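Local coordinates for protein diadenosine tetraphosphatase, putative (Trypanosoma brucei, PDB 2QJC) that is a manganese-binding, calcineurin-like metallophosphoesterase that probably hydrolyses diadenosine tetraphosphate or related phosphate compounds, at residues D36-A40 with V41-Q45; E120-L123 with S124-H128; I130-P133 with A134-V137; Q147-V150 with D151-Y154. All blocks are in the same frame, centred on the assembly; numbering follows the deposited sequence.

Contact 1: residues D36-A40 with V41-Q45; sequences DLLRA and VSFKQ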
loop_
_atom_site.group_PDB
_atom_site.type_symbol
_atom_site.label_atom_id
_atom_site.label_comp_id
_atom_site.label_asym_id
_atom_site.label_seq_id
_atom_site.Cartn_x
_atom_site.Cartn_y
_atom_site.Cartn_z
ATOM N N ASP A 36 10.441 13.469 -4.382
ATOM C CA ASP A 36 10.234 13.884 -5.763
ATOM C C ASP A 36 8.764 13.742 -6.138
ATOM O O ASP A 36 8.209 14.589 -6.837
ATOM C CB ASP A 36 11.074 13.042 -6.722
ATOM C CG ASP A 36 12.517 12.913 -6.277
ATOM O OD1 ASP A 36 13.095 13.915 -5.802
ATOM O OD2 ASP A 36 13.076 11.804 -6.413
ATOM N N LEU A 37 8.133 12.670 -5.671
ATOM C CA LEU A 37 6.726 12.444 -5.978
ATOM C C LEU A 37 5.851 13.525 -5.341
ATOM O O LEU A 37 4.892 13.995 -5.953
ATOM C CB LEU A 37 6.281 11.058 -5.494
ATOM C CG LEU A 37 4.814 10.705 -5.787
ATOM C CD1 LEU A 37 4.532 10.839 -7.274
ATOM C CD2 LEU A 37 4.515 9.293 -5.320
ATOM N N LEU A 38 6.182 13.919 -4.115
ATOM C CA LEU A 38 5.409 14.945 -3.429
ATOM C C LEU A 38 5.490 16.273 -4.183
ATOM O O LEU A 38 4.491 16.997 -4.295
ATOM C CB LEU A 38 5.894 15.097 -1.989
ATOM C CG LEU A 38 5.609 13.868 -1.114
ATOM C CD1 LEU A 38 6.149 14.097 0.286
ATOM C CD2 LEU A 38 4.109 13.591 -1.065
ATOM N N ARG A 39 6.676 16.592 -4.701
ATOM C CA ARG A 39 6.849 17.810 -5.486
ATOM C C ARG A 39 6.103 17.624 -6.799
ATOM O O ARG A 39 5.536 18.571 -7.343
ATOM C CB ARG A 39 8.331 18.078 -5.791
ATOM C CG ARG A 39 9.128 18.647 -4.625
ATOM C CD ARG A 39 10.504 19.118 -5.080
ATOM N NE ARG A 39 11.380 18.007 -5.440
ATOM C CZ ARG A 39 12.022 17.249 -4.561
ATOM N NH1 ARG A 39 11.896 17.476 -3.262
ATOM N NH2 ARG A 39 12.791 16.264 -4.983
ATOM N N ALA A 40 6.101 16.390 -7.299
ATOM C CA ALA A 40 5.437 16.068 -8.557
ATOM C C ALA A 40 3.908 16.194 -8.518
ATOM O O ALA A 40 3.261 16.244 -9.569
ATOM C CB ALA A 40 5.833 14.663 -9.007
ATOM N N VAL A 41 3.325 16.233 -7.325
ATOM C CA VAL A 41 1.872 16.369 -7.219
ATOM C C VAL A 41 1.510 17.692 -6.555
ATOM O O VAL A 41 0.332 18.004 -6.378
ATOM C CB VAL A 41 1.227 15.219 -6.393
ATOM C CG1 VAL A 41 1.671 13.869 -6.936
ATOM C CG2 VAL A 41 1.583 15.365 -4.921
ATOM N N SER A 42 2.533 18.460 -6.182
ATOM C CA SER A 42 2.337 19.750 -5.529
ATOM C C SER A 42 1.615 19.558 -4.201
ATOM O O SER A 42 0.607 20.212 -3.923
ATOM C CB SER A 42 1.530 20.690 -6.433
ATOM O OG SER A 42 2.181 20.883 -7.678
ATOM N N PHE A 43 2.149 18.651 -3.389
ATOM C CA PHE A 43 1.593 18.334 -2.079
ATOM C C PHE A 43 1.531 19.578 -1.195
ATOM O O PHE A 43 2.532 20.272 -1.015
ATOM C CB PHE A 43 2.451 17.263 -1.403
ATOM C CG PHE A 43 1.937 16.831 -0.062
ATOM C CD1 PHE A 43 0.797 16.041 0.040
ATOM C CD2 PHE A 43 2.584 17.227 1.104
ATOM C CE1 PHE A 43 0.310 15.656 1.285
ATOM C CE2 PHE A 43 2.104 16.849 2.350
ATOM C CZ PHE A 43 0.968 16.065 2.441
ATOM N N LYS A 44 0.352 19.845 -0.635
ATOM C CA LYS A 44 0.160 21.008 0.227
ATOM C C LYS A 44 -0.207 20.575 1.635
ATOM O O LYS A 44 -1.382 20.365 1.944
ATOM C CB LYS A 44 -0.949 21.906 -0.331
ATOM C CG LYS A 44 -0.864 22.149 -1.830
ATOM C CD LYS A 44 0.488 22.717 -2.238
ATOM C CE LYS A 44 0.758 24.066 -1.591
ATOM N NZ LYS A 44 2.055 24.629 -2.063
ATOM N N GLN A 45 0.799 20.439 2.489
ATOM C CA GLN A 45 0.577 20.025 3.868
ATOM C C GLN A 45 -0.572 20.816 4.489
ATOM O O GLN A 45 -0.757 21.995 4.193
ATOM C CB GLN A 45 1.858 20.237 4.682
ATOM C CG GLN A 45 1.939 19.407 5.953
ATOM C CD GLN A 45 3.300 19.512 6.620
ATOM O OE1 GLN A 45 4.332 19.531 5.947
ATOM N NE2 GLN A 45 3.309 19.563 7.948
#
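The carbonyl oxygen L38 O is gripped by two backbone donors as helix 31-41 comes to its end, and the pattern is a Schellman motif. F43 N reaches L38 O at 3.0 Å in a nearly straight bond, with an N-H...O angle of 174°. V41 N adds a weak bond to the same oxygen at 3.3 Å, and S42 N makes another weak one to R39 O. S42 allows the wrap by taking positive phi (62°), which turns the chain out of the helix so that the amide of F43 faces back into the last turn.

Such a helix end usually pairs its backbone bonds with an apolar contact across the turn, and here L38 and F43 supply it. Their side chains lie alongside each other and point the same way, with L38 CD2 4.0 Å from F43 CG and meeting the ring obliquely. Both also touch L73 of helix 63-73, so the turn is packed against the neighbouring helix. At the turn itself, R20 hydrogen-bonds V41 O, giving the departing chain a charged partner. On the outer side of the last turn, R39 and D36 form a salt bridge through NH2 and OD1. The side chains of L37 and V41 face strands 21-24 and 240-245 and seat the helix end on the sheet. L37 has its CG anti to the backbone N (chi1 -179°), which carries L37 CD1 to within 4.2 Å of V41 CG1.

Contact 2: residues E120-L123 with S124-H128; sequences ETYL and SQLPH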
loop_
_atom_site.group_PDB
_atom_site.type_symbol
_atom_site.label_atom_id
_atom_site.label_comp_id
_atom_site.label_asym_id
_atom_site.label_seq_id
_atom_site.Cartn_x
_atom_site.Cartn_y
_atom_site.Cartn_z
ATOM N N GLU A 120 9.324 2.068 15.021
ATOM C CA GLU A 120 8.590 0.870 15.411
ATOM C C GLU A 120 7.175 1.203 15.890
ATOM O O GLU A 120 6.233 0.437 15.658
ATOM C CB GLU A 120 9.352 0.137 16.515
ATOM C CG GLU A 120 8.643 -1.076 17.078
ATOM C CD GLU A 120 9.425 -1.712 18.210
ATOM O OE1 GLU A 120 10.599 -2.083 17.987
ATOM O OE2 GLU A 120 8.874 -1.838 19.326
ATOM N N THR A 121 7.031 2.346 16.553
ATOM C CA THR A 121 5.734 2.773 17.059
ATOM C C THR A 121 4.783 3.155 15.931
ATOM O O THR A 121 3.611 2.779 15.954
ATOM C CB THR A 121 5.886 3.964 18.029
ATOM O OG1 THR A 121 6.570 3.523 19.207
ATOM C CG2 THR A 121 4.533 4.519 18.421
ATOM N N TYR A 122 5.292 3.892 14.946
ATOM C CA TYR A 122 4.484 4.318 13.808
ATOM C C TYR A 122 3.948 3.114 13.047
ATOM O O TYR A 122 2.769 3.075 12.690
ATOM C CB TYR A 122 5.303 5.192 12.851
ATOM C CG TYR A 122 4.523 5.676 11.644
ATOM C CD1 TYR A 122 3.780 6.857 11.689
ATOM C CD2 TYR A 122 4.499 4.931 10.464
ATOM C CE1 TYR A 122 3.029 7.289 10.578
ATOM C CE2 TYR A 122 3.750 5.345 9.351
ATOM C CZ TYR A 122 3.021 6.521 9.414
ATOM O OH TYR A 122 2.293 6.923 8.315
ATOM N N LEU A 123 4.820 2.138 12.797
ATOM C CA LEU A 123 4.443 0.922 12.074
ATOM C C LEU A 123 3.464 0.067 12.867
ATOM O O LEU A 123 2.559 -0.554 12.312
ATOM C CB LEU A 123 5.680 0.068 11.771
ATOM C CG LEU A 123 6.760 0.624 10.842
ATOM C CD1 LEU A 123 7.828 -0.437 10.626
ATOM C CD2 LEU A 123 6.147 1.026 9.518
ATOM N N SER A 124 3.662 0.043 14.175
ATOM C CA SER A 124 2.841 -0.752 15.067
ATOM C C SER A 124 1.390 -0.280 15.164
ATOM O O SER A 124 0.544 -0.987 15.697
ATOM C CB SER A 124 3.482 -0.762 16.456
ATOM O OG SER A 124 2.831 -1.681 17.309
ATOM N N GLN A 125 1.099 0.908 14.645
ATOM C CA GLN A 125 -0.262 1.430 14.714
ATOM C C GLN A 125 -0.994 1.449 13.374
ATOM O O GLN A 125 -2.115 1.943 13.287
ATOM C CB GLN A 125 -0.241 2.843 15.310
ATOM C CG GLN A 125 0.609 3.836 14.529
ATOM C CD GLN A 125 0.886 5.110 15.315
ATOM O OE1 GLN A 125 -0.038 5.815 15.727
ATOM N NE2 GLN A 125 2.165 5.409 15.528
ATOM N N LEU A 126 -0.373 0.896 12.335
ATOM C CA LEU A 126 -0.989 0.884 11.013
ATOM C C LEU A 126 -2.109 -0.139 10.847
ATOM O O LEU A 126 -1.966 -1.297 11.230
ATOM C CB LEU A 126 0.065 0.614 9.932
ATOM C CG LEU A 126 1.296 1.519 9.829
ATOM C CD1 LEU A 126 2.118 1.070 8.634
ATOM C CD2 LEU A 126 0.888 2.990 9.677
ATOM N N PRO A 127 -3.242 0.282 10.261
ATOM C CA PRO A 127 -4.361 -0.635 10.050
ATOM C C PRO A 127 -4.077 -1.426 8.767
ATOM O O PRO A 127 -3.091 -1.163 8.070
ATOM C CB PRO A 127 -5.550 0.304 9.894
ATOM C CG PRO A 127 -4.949 1.451 9.139
ATOM C CD PRO A 127 -3.593 1.650 9.831
ATOM N N HIS A 128 -4.935 -2.389 8.458
ATOM C CA HIS A 128 -4.766 -3.198 7.257
ATOM C C HIS A 128 -5.542 -2.578 6.099
ATOM O O HIS A 128 -5.142 -2.680 4.933
ATOM C CB HIS A 128 -5.288 -4.615 7.503
ATOM C CG HIS A 128 -4.569 -5.347 8.592
ATOM N ND1 HIS A 128 -3.329 -5.923 8.410
ATOM C CD2 HIS A 128 -4.912 -5.591 9.879
ATOM C CE1 HIS A 128 -2.940 -6.491 9.538
ATOM N NE2 HIS A 128 -3.883 -6.304 10.446
HETATM O O HOH W 1 0.270 -2.301 12.506
#
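Y122 and L126 meet at an oblique angle, the isobutyl group of L126 reaching the phenol ring through one methyl. The branch that touches is CD2, 3.7 Å from Y122 CE2. Its sister methyl turns to L123, three residues earlier: L126 CD1 lies 4.1 Å from L123 CD2, and here the two side chains run side by side and point the same way. L126 therefore fills the angle between Y122 and L123, one methyl for each. Y122 is directed to this place by a CG anti to its backbone N (chi1 -180°), and its hydroxyl is hydrogen-bonded to A75 O, which pins the far end of the ring. Y122 and L123 also pack on V67 of helix 63-73.

Q125 behaves differently. Its CG sits between the backbone N and the carbonyl carbon (chi1 59°), and the chain then runs back over the helix end. This brings the amide nitrogen Q125 NE2 to T121 O at 3.0 Å, a weak bond at 130°, and sets the same nitrogen beside T121 CG2.

The backbone unwinds beneath these groups. S124 N still bonds E120 O at 3.0 Å in the helical manner, whereas L126 N turns to L123 O at 3.3 Å, approaching from above the carbonyl plane. A water donates to both L123 O, at 2.9 Å, and L126 O, bridging the departing chain to the last turn. The arrangement is that of a helix C-terminus whose final carbonyls are met by a side-chain amide, a backbone N-H and a water, as helix 117-124 gives way to strand 129-132 of the metallophosphoesterase fold.

Contact 3: residues I130-P133 with A134-V137; sequences IRIP and AHNV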
loop_
_atom_site.group_PDB
_atom_site.type_symbol
_atom_site.label_atom_id
_atom_site.label_comp_id
_atom_site.label_asym_id
_atom_site.label_seq_id
_atom_site.Cartn_x
_atom_site.Cartn_y
_atom_site.Cartn_z
ATOM N N ILE A 130 -8.009 0.981 4.872
ATOM C CA ILE A 130 -8.475 2.341 5.127
ATOM C C ILE A 130 -9.564 2.693 4.120
ATOM O O ILE A 130 -9.372 2.554 2.908
ATOM C CB ILE A 130 -7.327 3.381 5.028
ATOM C CG1 ILE A 130 -6.323 3.148 6.158
ATOM C CG2 ILE A 130 -7.892 4.813 5.123
ATOM C CD1 ILE A 130 -5.089 4.031 6.066
ATOM N N ARG A 131 -10.716 3.123 4.630
ATOM C CA ARG A 131 -11.838 3.509 3.779
ATOM C C ARG A 131 -11.915 5.037 3.693
ATOM O O ARG A 131 -11.866 5.725 4.717
ATOM C CB ARG A 131 -13.159 2.966 4.343
ATOM C CG ARG A 131 -13.196 1.466 4.566
ATOM C CD ARG A 131 -14.600 0.987 4.965
ATOM N NE ARG A 131 -15.437 0.727 3.795
ATOM C CZ ARG A 131 -16.665 0.216 3.842
ATOM N NH1 ARG A 131 -17.217 -0.088 5.009
ATOM N NH2 ARG A 131 -17.331 -0.021 2.717
ATOM N N ILE A 132 -12.033 5.553 2.470
ATOM C CA ILE A 132 -12.123 6.995 2.204
ATOM C C ILE A 132 -13.410 7.157 1.395
ATOM O O ILE A 132 -13.381 7.375 0.174
ATOM C CB ILE A 132 -10.911 7.484 1.368
ATOM C CG1 ILE A 132 -9.609 7.113 2.080
ATOM C CG2 ILE A 132 -10.976 9.005 1.171
ATOM C CD1 ILE A 132 -8.385 7.195 1.190
ATOM N N PRO A 133 -14.563 7.049 2.077
ATOM C CA PRO A 133 -15.901 7.149 1.485
ATOM C C PRO A 133 -16.248 8.372 0.641
ATOM O O PRO A 133 -16.997 8.258 -0.327
ATOM C CB PRO A 133 -16.831 6.959 2.690
ATOM C CG PRO A 133 -16.014 7.478 3.844
ATOM C CD PRO A 133 -14.637 6.944 3.548
ATOM N N ALA A 134 -15.705 9.534 0.980
ATOM C CA ALA A 134 -16.001 10.741 0.214
ATOM C C ALA A 134 -15.609 10.592 -1.261
ATOM O O ALA A 134 -16.239 11.174 -2.153
ATOM C CB ALA A 134 -15.276 11.937 0.830
ATOM N N HIS A 135 -14.564 9.807 -1.507
ATOM C CA HIS A 135 -14.065 9.581 -2.858
ATOM C C HIS A 135 -14.378 8.170 -3.349
ATOM O O HIS A 135 -13.904 7.757 -4.412
ATOM C CB HIS A 135 -12.547 9.812 -2.883
ATOM C CG HIS A 135 -12.148 11.237 -2.640
ATOM N ND1 HIS A 135 -12.487 12.260 -3.501
ATOM C CD2 HIS A 135 -11.457 11.811 -1.626
ATOM C CE1 HIS A 135 -12.027 13.405 -3.025
ATOM N NE2 HIS A 135 -11.398 13.160 -1.888
ATOM N N ASN A 136 -15.187 7.449 -2.570
ATOM C CA ASN A 136 -15.569 6.069 -2.859
ATOM C C ASN A 136 -14.326 5.207 -3.132
ATOM O O ASN A 136 -14.252 4.491 -4.126
ATOM C CB ASN A 136 -16.536 6.004 -4.050
ATOM C CG ASN A 136 -17.090 4.607 -4.272
ATOM O OD1 ASN A 136 -17.416 3.894 -3.318
ATOM N ND2 ASN A 136 -17.211 4.212 -5.530
ATOM N N VAL A 137 -13.361 5.281 -2.219
ATOM C CA VAL A 137 -12.108 4.535 -2.328
ATOM C C VAL A 137 -11.815 3.673 -1.095
ATOM O O VAL A 137 -12.279 3.970 0.006
ATOM C CB VAL A 137 -10.923 5.527 -2.556
ATOM C CG1 VAL A 137 -9.596 4.897 -2.146
ATOM C CG2 VAL A 137 -10.870 5.937 -4.021
#
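In I132 a chi1 of -56° sets CG1 beside the backbone N and so turns CG2 anti to it; H135 CG also lies beside its own backbone N (chi1 -67°), and the isoleucine methyl CG2 comes to the edge of the imidazole. I132 CG2 lies in the ring plane, 4.0 Å from H135 CD2, and the two side chains cross obliquely. The other branch of I132 reaches over to its strand partner, I132 CD1 standing 4.2 Å from V137 CG1. Both contacts lie on the face of the sheet that packs against strand 21-24, where I132 and H135 touch V21, and H135 NE2 is fixed by G19 O.

The turn is a hairpin connection between strands 129-132 and 137-140 with a G1 beta bulge: N136 and V137 both stand opposite I132, N136 adopting positive phi (51°). I132 and V137 form an antiparallel hydrogen-bonded pair, I132 N giving to V137 O at 2.9 Å. In return I132 O takes two bonds, from V137 N and from H135 N, both at 3.2 Å and arriving from opposite faces of its carbonyl plane. Within the turn, N136 N bonds P133 O at 3.0 Å from well above that carbonyl's plane, and the N136 side chain is held by P197 O through ND2.

Contact 4: residues Q147-V150 with D151-Y154; sequences QRPV and DRQY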
loop_
_atom_site.group_PDB
_atom_site.type_symbol
_atom_site.label_atom_id
_atom_site.label_comp_id
_atom_site.label_asym_id
_atom_site.label_seq_id
_atom_site.Cartn_x
_atom_site.Cartn_y
_atom_site.Cartn_z
ATOM N N GLN A 147 -15.327 -11.914 -2.026
ATOM C CA GLN A 147 -16.485 -12.651 -1.521
ATOM C C GLN A 147 -16.649 -12.534 -0.011
ATOM O O GLN A 147 -17.509 -13.192 0.579
ATOM C CB GLN A 147 -16.402 -14.132 -1.929
ATOM C CG GLN A 147 -16.264 -14.343 -3.430
ATOM C CD GLN A 147 -16.305 -15.810 -3.838
ATOM O OE1 GLN A 147 -15.667 -16.663 -3.215
ATOM N NE2 GLN A 147 -17.040 -16.105 -4.906
ATOM N N ARG A 148 -15.825 -11.700 0.612
ATOM C CA ARG A 148 -15.904 -11.493 2.056
ATOM C C ARG A 148 -16.208 -10.028 2.357
ATOM O O ARG A 148 -15.781 -9.133 1.621
ATOM C CB ARG A 148 -14.585 -11.852 2.747
ATOM C CG ARG A 148 -14.003 -13.219 2.414
ATOM C CD ARG A 148 -12.724 -13.425 3.216
ATOM N NE ARG A 148 -11.933 -14.562 2.754
ATOM C CZ ARG A 148 -12.256 -15.838 2.952
ATOM N NH1 ARG A 148 -13.363 -16.156 3.607
ATOM N NH2 ARG A 148 -11.464 -16.797 2.495
ATOM N N PRO A 149 -16.970 -9.771 3.433
ATOM C CA PRO A 149 -17.322 -8.407 3.832
ATOM C C PRO A 149 -16.042 -7.661 4.207
ATOM O O PRO A 149 -15.114 -8.254 4.767
ATOM C CB PRO A 149 -18.234 -8.626 5.043
ATOM C CG PRO A 149 -18.902 -9.931 4.732
ATOM C CD PRO A 149 -17.736 -10.756 4.220
ATOM N N VAL A 150 -16.006 -6.367 3.904
ATOM C CA VAL A 150 -14.846 -5.526 4.188
ATOM C C VAL A 150 -14.363 -5.670 5.631
ATOM O O VAL A 150 -13.158 -5.703 5.891
ATOM C CB VAL A 150 -15.164 -4.027 3.911
ATOM C CG1 VAL A 150 -13.935 -3.167 4.180
ATOM C CG2 VAL A 150 -15.622 -3.854 2.468
ATOM N N ASP A 151 -15.308 -5.767 6.562
ATOM C CA ASP A 151 -14.982 -5.895 7.977
ATOM C C ASP A 151 -14.631 -7.321 8.398
ATOM O O ASP A 151 -14.240 -7.560 9.545
ATOM C CB ASP A 151 -16.147 -5.377 8.823
ATOM C CG ASP A 151 -16.448 -3.917 8.556
ATOM O OD1 ASP A 151 -15.550 -3.076 8.773
ATOM O OD2 ASP A 151 -17.580 -3.607 8.126
ATOM N N ARG A 152 -14.768 -8.265 7.474
ATOM C CA ARG A 152 -14.456 -9.657 7.772
ATOM C C ARG A 152 -13.406 -10.228 6.821
ATOM O O ARG A 152 -13.524 -11.355 6.336
ATOM C CB ARG A 152 -15.735 -10.496 7.735
ATOM C CG ARG A 152 -16.720 -10.097 8.821
ATOM C CD ARG A 152 -17.903 -11.039 8.899
ATOM N NE ARG A 152 -18.792 -10.669 9.995
ATOM C CZ ARG A 152 -19.895 -11.336 10.326
ATOM N NH1 ARG A 152 -20.249 -12.416 9.641
ATOM N NH2 ARG A 152 -20.640 -10.922 11.343
ATOM N N GLN A 153 -12.371 -9.433 6.568
ATOM C CA GLN A 153 -11.281 -9.850 5.697
ATOM C C GLN A 153 -10.193 -10.454 6.584
ATOM O O GLN A 153 -10.234 -10.308 7.807
ATOM C CB GLN A 153 -10.733 -8.643 4.934
ATOM C CG GLN A 153 -11.735 -7.970 3.975
ATOM C CD GLN A 153 -11.826 -8.655 2.617
ATOM O OE1 GLN A 153 -10.809 -9.028 2.022
ATOM N NE2 GLN A 153 -13.046 -8.798 2.106
ATOM N N TYR A 154 -9.228 -11.132 5.964
ATOM C CA TYR A 154 -8.129 -11.766 6.693
ATOM C C TYR A 154 -6.783 -11.125 6.361
ATOM O O TYR A 154 -6.490 -10.841 5.203
ATOM C CB TYR A 154 -8.091 -13.264 6.369
ATOM C CG TYR A 154 -9.258 -14.043 6.951
ATOM C CD1 TYR A 154 -10.017 -14.905 6.156
ATOM C CD2 TYR A 154 -9.595 -13.921 8.298
ATOM C CE1 TYR A 154 -11.085 -15.628 6.693
ATOM C CE2 TYR A 154 -10.655 -14.634 8.844
ATOM C CZ TYR A 154 -11.397 -15.484 8.041
ATOM O OH TYR A 154 -12.449 -16.178 8.590
HETATM O O HOH W 2 -11.403 -7.052 8.240
#
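From P149 to R152 the chain makes a tight turn, the two CA atoms coming within 5.0 Å, and R152 N closes it on P149 O at 2.7 Å with the donor above the carbonyl plane. V150 and D151 occupy the two corners, with backbone angles close to those of a type I turn. A water receives a bond from Q153 N at 3.1 Å and lies 3.2 Å from V150 O, where several acceptors compete for its protons.

Q153 then folds its side chain back over this turn. The chain is bent at chi2 (-83°), which brings its amide to the backbone carbonyls of the first segment: Q153 NE2 makes a weak bond to P149 O at 3.4 Å and lies 2.8 Å from R148 O. Its other end, OE1, accepts from H145 N, so OE1 fixes the buried amide while NE2 turns to the carbonyls. Alongside, the pyrrolidine of P149 meets R152 CB, and the extended R148 crosses Y154 at about a right angle. Y154 CE1 lies over one face of the guanidinium, offset toward its rim, with R148 NH1 3.9 Å from Y154 CE1 and the two planes 60° apart.

R148 NE also forms a salt bridge with E157 on helix 155-160, for which Y154 is the N-cap position. The chemistry thus implies a surface turn closed by one short backbone bond and backed by a side-chain amide that adds a weak one, with the arginine's charge probably balanced by the E157 carboxylate.

How the contacts relate
All four contacts lie along one chain in series and belong to the calcineurin-like phosphoesterase fold. Contacts 1 and 2 are helix ends, contact 3 is a hairpin turn and contact 4 a surface turn. Contacts 2 and 3 adjoin in sequence, their centres about 20 Å apart, while contacts 3 and 4 touch, R131 NE packing 4.2 Å from V150 CG1. Contacts 1 and 4 sit on opposite sides of the chain's centre, with centres about 33 Å apart. None supplies a metal ligand. Around the two manganese ions, the side chain of L37 lies about 10 Å from that of D26, that of L126 about 9 Å from that of D55, and those of I130 and Q153 about 10 and 11 Å, respectively, from that of H141.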